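Local structure of BamaA.19900.a (Balamuthia mandrillaris, 6VZZ) at residues L189-G194 against K314-I319. The protein binds beta-D-glucopyranose and probably catalyses its ATP-dependent phosphorylation to glucose 6-phosphate. Residues are numbered along the deposited sequence; the frame is centred on the assembly and turned at random.
Sequences LAVGTG and KFLMRI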
loop_
_atom_site.group_PDB
_atom_site.type_symbol
_atom_site.label_atom_id
_atom_site.label_comp_id
_atom_site.label_asym_id
_atom_site.label_seq_id
_atom_site.Cartn_x
_atom_site.Cartn_y
_atom_site.Cartn_z
ATOM N N LEU A 189 -1.627 -12.125 3.043
ATOM C CA LEU A 189 -2.772 -11.845 3.908
ATOM C C LEU A 189 -3.011 -13.031 4.831
ATOM O O LEU A 189 -2.863 -14.186 4.416
ATOM C CB LEU A 189 -4.069 -11.579 3.107
ATOM C CG LEU A 189 -4.081 -10.535 1.988
ATOM C CD1 LEU A 189 -3.602 -11.133 0.680
ATOM C CD2 LEU A 189 -5.462 -9.960 1.826
ATOM N N ALA A 190 -3.415 -12.749 6.072
ATOM C CA ALA A 190 -3.786 -13.801 7.010
ATOM C C ALA A 190 -4.998 -13.361 7.811
ATOM O O ALA A 190 -4.980 -12.288 8.423
ATOM C CB ALA A 190 -2.635 -14.159 7.956
ATOM N N VAL A 191 -6.030 -14.206 7.821
ATOM C CA VAL A 191 -7.275 -13.938 8.532
ATOM C C VAL A 191 -7.269 -14.744 9.821
ATOM O O VAL A 191 -7.203 -15.978 9.785
ATOM C CB VAL A 191 -8.503 -14.288 7.679
ATOM C CG1 VAL A 191 -9.786 -13.858 8.382
ATOM C CG2 VAL A 191 -8.401 -13.655 6.309
ATOM N N GLY A 192 -7.352 -14.048 10.956
ATOM C CA GLY A 192 -7.370 -14.677 12.259
ATOM C C GLY A 192 -8.098 -13.813 13.269
ATOM O O GLY A 192 -9.233 -13.383 13.019
ATOM N N THR A 193 -7.472 -13.556 14.419
ATOM C CA THR A 193 -8.038 -12.585 15.352
ATOM C C THR A 193 -8.135 -11.215 14.697
ATOM O O THR A 193 -9.094 -10.471 14.936
ATOM C CB THR A 193 -7.198 -12.510 16.630
ATOM O OG1 THR A 193 -6.983 -13.830 17.139
ATOM C CG2 THR A 193 -7.907 -11.677 17.691
ATOM N N GLY A 194 -7.154 -10.875 13.852
ATOM C CA GLY A 194 -7.208 -9.673 13.049
ATOM C C GLY A 194 -6.972 -9.986 11.582
ATOM O O GLY A 194 -6.788 -11.142 11.196
ATOM N N LYS A 314 -16.015 -12.417 0.961
ATOM C CA LYS A 314 -16.202 -11.384 -0.048
ATOM C C LYS A 314 -15.371 -10.151 0.281
ATOM O O LYS A 314 -14.682 -9.600 -0.585
ATOM C CB LYS A 314 -17.682 -11.028 -0.175
ATOM C CG LYS A 314 -17.945 -9.950 -1.206
ATOM C CD LYS A 314 -19.282 -10.142 -1.902
ATOM C CE LYS A 314 -20.432 -9.608 -1.074
ATOM N NZ LYS A 314 -21.695 -9.496 -1.882
ATOM N N PHE A 315 -15.392 -9.720 1.542
ATOM C CA PHE A 315 -14.635 -8.525 1.889
ATOM C C PHE A 315 -13.143 -8.801 1.943
ATOM O O PHE A 315 -12.344 -7.893 1.692
ATOM C CB PHE A 315 -15.132 -7.935 3.204
ATOM C CG PHE A 315 -16.326 -7.050 3.035
ATOM C CD1 PHE A 315 -17.602 -7.596 2.952
ATOM C CD2 PHE A 315 -16.176 -5.677 2.921
ATOM C CE1 PHE A 315 -18.712 -6.781 2.771
ATOM C CE2 PHE A 315 -17.271 -4.860 2.743
ATOM C CZ PHE A 315 -18.547 -5.409 2.670
ATOM N N LEU A 316 -12.742 -10.036 2.246
ATOM C CA LEU A 316 -11.334 -10.387 2.078
ATOM C C LEU A 316 -10.918 -10.248 0.617
ATOM O O LEU A 316 -9.853 -9.699 0.317
ATOM C CB LEU A 316 -11.067 -11.807 2.579
ATOM C CG LEU A 316 -9.658 -12.317 2.248
ATOM C CD1 LEU A 316 -8.615 -11.581 3.065
ATOM C CD2 LEU A 316 -9.553 -13.807 2.462
ATOM N N MET A 317 -11.761 -10.714 -0.308
ATOM C CA MET A 317 -11.445 -10.552 -1.722
ATOM C C MET A 317 -11.438 -9.083 -2.141
ATOM O O MET A 317 -10.692 -8.709 -3.049
ATOM C CB MET A 317 -12.431 -11.342 -2.582
ATOM C CG MET A 317 -12.298 -12.852 -2.482
ATOM S SD MET A 317 -10.713 -13.464 -3.093
ATOM C CE MET A 317 -9.944 -14.031 -1.587
ATOM N N ARG A 318 -12.255 -8.235 -1.504
ATOM C CA ARG A 318 -12.304 -6.835 -1.927
ATOM C C ARG A 318 -11.048 -6.073 -1.515
ATOM O O ARG A 318 -10.523 -5.270 -2.295
ATOM C CB ARG A 318 -13.542 -6.145 -1.366
ATOM C CG ARG A 318 -13.693 -4.723 -1.863
ATOM C CD ARG A 318 -15.109 -4.217 -1.637
ATOM N NE ARG A 318 -16.076 -5.237 -2.015
ATOM C CZ ARG A 318 -17.358 -5.231 -1.665
ATOM N NH1 ARG A 318 -18.144 -6.229 -2.042
ATOM N NH2 ARG A 318 -17.847 -4.244 -0.925
ATOM N N ILE A 319 -10.556 -6.288 -0.293
ATOM C CA ILE A 319 -9.326 -5.610 0.101
ATOM C C ILE A 319 -8.147 -6.172 -0.687
ATOM O O ILE A 319 -7.237 -5.436 -1.086
ATOM C CB ILE A 319 -9.116 -5.703 1.631
ATOM C CG1 ILE A 319 -7.841 -4.976 2.082
ATOM C CG2 ILE A 319 -9.030 -7.144 2.092
ATOM C CD1 ILE A 319 -7.726 -3.548 1.597
#
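Leu189 and Val191, at the end of strand 186-191, face Leu316 on helix 303-327; the nearest CA atoms are those of Val191 and Leu316, 8.4 Å apart. This is helix-on-sheet packing in the actin-like ATPase fold of glucokinases: the strand runs between 331-335 and 195-201 in a mixed sheet, and the helix packs on one face of it. Leu189 and Val191 point their side chains toward the helix, while Ala190 between them points away, in the usual alternation of an extended strand. Past the strand the chain turns through Gly192 and Thr193 to Gly194, which touches the bound glucose; within this turn Gly192 N donates to Gly194 O at 3.0 Å. Leu316 extends its CG anti to the backbone N (chi1 172°), which carries both methyls out from the helix to the sheet. Its CD1 touches both strand residues, meeting CD2 of Leu189 at 3.8 Å. The contact is purely apolar and buried, and Ala320 and His312 of the same helix extend it along Leu189 and Val191 respectively. On the Val191 side, one branch meets both methyls of Leu316: CG2 lies 3.9 Å from Leu316 CD1 and 4.0 Å from Leu316 CD2.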